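Local coordinates for protein EpsJ (Vibrio vulnificus, PDB 2RET) that is a pseudopilin of the type 2 secretion system that binds the pseudopilin EpsI and is probably a component of the pseudopilus used in protein export, at residues N19-Q22 / R23-M27. Residues are numbered along the deposited sequence; the frame is centred on the assembly and turned at random.
Sequences NELQ and RALVM
Arg23 folds back along the helix over Asn19 and Glu20, one turn nearer the N-terminus. With CG beside its own backbone N (chi1 -83°) and a bend at chi3 (-57°), the chain lays one guanidinium face over Asn19 O, which sits 3.7 Å from the group's plane, toward its rim. NH2 comes to 3.5 Å from Glu20 CA, and NH1 to 4.1 Å from Asn19 CB, so the head rests on backbone and CB atoms. The carboxylate of Glu20 goes elsewhere: the chain is extended, CG anti to the backbone N (chi1 -172°), OE1 in a salt bridge with Arg17, OE2 accepting a hydrogen bond from Ser120 N. Leu21 CD1 meets Leu25 CG at 4.2 Å on the flank where Phe16 and Met19 of EpsI pack, while Ala24 touches Leu118 of strand 114-119. Regular i to i+4 bonds join the turns, such as Ala24 N to Glu20 O at 3.0 Å. This N-terminal helix of a pilin-like fold thus meets strand 114-119, EpsI and a second EpsJ subunit; Arg23's charge is probably eased by Asn19 O and a weak hydrogen bond from NH1 to Val115 O of that subunit, without a salt bridge to Glu20.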
ATOM      1  N   ASN B  19      14.536  -9.178  32.635  1.00 12.49           N
ATOM      2  CA  ASN B  19      14.752  -9.791  31.325  1.00 12.55           C
ATOM      3  C   ASN B  19      13.526 -10.582  30.832  1.00 12.97           C
ATOM      4  O   ASN B  19      13.149 -10.516  29.668  1.00 13.34           O
ATOM      5  CB  ASN B  19      15.950 -10.740  31.371  1.00 12.94           C
ATOM      6  CG  ASN B  19      17.322 -10.012  31.370  1.00 14.81           C
ATOM      7  OD1 ASN B  19      17.433  -8.810  31.093  1.00 18.44           O
ATOM      8  ND2 ASN B  19      18.365 -10.762  31.685  1.00 14.86           N
ATOM      9  N   GLU B  20      12.905 -11.328  31.735  1.00 13.23           N
ATOM     10  CA  GLU B  20      11.669 -12.028  31.459  1.00 13.06           C
ATOM     11  C   GLU B  20      10.568 -11.080  31.024  1.00 13.04           C
ATOM     12  O   GLU B  20       9.851 -11.350  30.047  1.00 12.33           O
ATOM     13  CB  GLU B  20      11.232 -12.815  32.686  1.00 12.80           C
ATOM     14  CG  GLU B  20      10.038 -13.754  32.453  1.00 14.26           C
ATOM     15  CD  GLU B  20       9.444 -14.255  33.754  1.00 15.58           C
ATOM     16  OE1 GLU B  20       9.801 -13.692  34.797  1.00 17.90           O
ATOM     17  OE2 GLU B  20       8.626 -15.198  33.746  1.00 16.53           O
ATOM     18  N   LEU B  21      10.436  -9.983  31.762  1.00 13.51           N
ATOM     19  CA  LEU B  21       9.433  -8.966  31.493  1.00 13.74           C
ATOM     20  C   LEU B  21       9.658  -8.252  30.183  1.00 13.67           C
ATOM     21  O   LEU B  21       8.747  -8.018  29.446  1.00 12.86           O
ATOM     22  CB  LEU B  21       9.441  -7.941  32.619  1.00 14.32           C
ATOM     23  CG  LEU B  21       8.395  -6.833  32.590  1.00 15.41           C
ATOM     24  CD1 LEU B  21       6.984  -7.390  32.212  1.00 15.51           C
ATOM     25  CD2 LEU B  21       8.380  -6.088  33.948  1.00 17.36           C
ATOM     26  N   GLN B  22      10.892  -7.885  29.906  1.00 14.45           N
ATOM     27  CA  GLN B  22      11.254  -7.317  28.598  1.00 15.15           C
ATOM     28  C   GLN B  22      10.812  -8.245  27.461  1.00 14.82           C
ATOM     29  O   GLN B  22      10.239  -7.797  26.494  1.00 14.12           O
ATOM     30  CB  GLN B  22      12.773  -7.095  28.547  1.00 15.86           C
ATOM     31  CG  GLN B  22      13.274  -5.829  27.885  1.00 19.56           C
ATOM     32  CD  GLN B  22      14.803  -5.624  28.113  1.00 25.84           C
ATOM     33  OE1 GLN B  22      15.321  -5.796  29.238  1.00 27.60           O
ATOM     34  NE2 GLN B  22      15.521  -5.247  27.043  1.00 28.77           N
ATOM     35  N   ARG B  23      11.104  -9.541  27.587  1.00 15.00           N
ATOM     36  CA  ARG B  23      10.666 -10.535  26.617  1.00 15.30           C
ATOM     37  C   ARG B  23       9.167 -10.592  26.421  1.00 14.64           C
ATOM     38  O   ARG B  23       8.700 -10.648  25.292  1.00 14.15           O
ATOM     39  CB  ARG B  23      11.191 -11.933  26.955  1.00 15.32           C
ATOM     40  CG  ARG B  23      12.584 -12.160  26.480  1.00 18.94           C
ATOM     41  CD  ARG B  23      12.941 -13.619  26.470  1.00 21.73           C
ATOM     42  NE  ARG B  23      12.768 -14.190  27.782  1.00 24.77           N
ATOM     43  CZ  ARG B  23      13.676 -14.150  28.753  1.00 28.17           C
ATOM     44  NH1 ARG B  23      14.870 -13.570  28.584  1.00 30.03           N
ATOM     45  NH2 ARG B  23      13.379 -14.695  29.915  1.00 28.95           N
ATOM     46  N   ALA B  24       8.432 -10.614  27.525  1.00 15.18           N
ATOM     47  CA  ALA B  24       6.968 -10.573  27.512  1.00 15.04           C
ATOM     48  C   ALA B  24       6.438  -9.350  26.771  1.00 14.90           C
ATOM     49  O   ALA B  24       5.531  -9.468  25.981  1.00 14.16           O
ATOM     50  CB  ALA B  24       6.412 -10.627  28.943  1.00 14.38           C
ATOM     51  N   LEU B  25       7.035  -8.183  27.004  1.00 15.40           N
ATOM     52  CA  LEU B  25       6.542  -6.929  26.437  1.00 15.09           C
ATOM     53  C   LEU B  25       6.782  -6.877  24.945  1.00 15.20           C
ATOM     54  O   LEU B  25       5.977  -6.306  24.201  1.00 14.75           O
ATOM     55  CB  LEU B  25       7.215  -5.717  27.102  1.00 15.28           C
ATOM     56  CG  LEU B  25       6.814  -5.343  28.545  1.00 16.70           C
ATOM     57  CD1 LEU B  25       7.638  -4.187  29.034  1.00 16.85           C
ATOM     58  CD2 LEU B  25       5.349  -5.010  28.642  1.00 14.85           C
ATOM     59  N   VAL B  26       7.915  -7.426  24.512  1.00 14.49           N
ATOM     60  CA  VAL B  26       8.225  -7.509  23.088  1.00 14.76           C
ATOM     61  C   VAL B  26       7.187  -8.347  22.366  1.00 15.35           C
ATOM     62  O   VAL B  26       6.670  -7.942  21.348  1.00 15.68           O
ATOM     63  CB  VAL B  26       9.687  -8.039  22.824  1.00 14.85           C
ATOM     64  CG1 VAL B  26       9.914  -8.448  21.340  1.00 12.43           C
ATOM     65  CG2 VAL B  26      10.684  -7.003  23.245  1.00 12.74           C
HETATM   66  N   MSE B  27       6.891  -9.518  22.907  1.00 16.75           N
HETATM   67  CA  MSE B  27       5.848 -10.410  22.378  1.00 17.69           C
HETATM   68  C   MSE B  27       4.461  -9.771  22.302  1.00 16.34           C
HETATM   69  O   MSE B  27       3.767  -9.879  21.299  1.00 15.65           O
HETATM   70  CB  MSE B  27       5.799 -11.677  23.215  1.00 18.40           C
HETATM   71  CG  MSE B  27       4.852 -12.732  22.654  1.00 25.93           C
HETATM   72 SE   MSE B  27       5.540 -13.607  21.024  1.00 45.32          SE
HETATM   73  CE  MSE B  27       6.457 -15.055  22.048  1.00 38.38           C
TER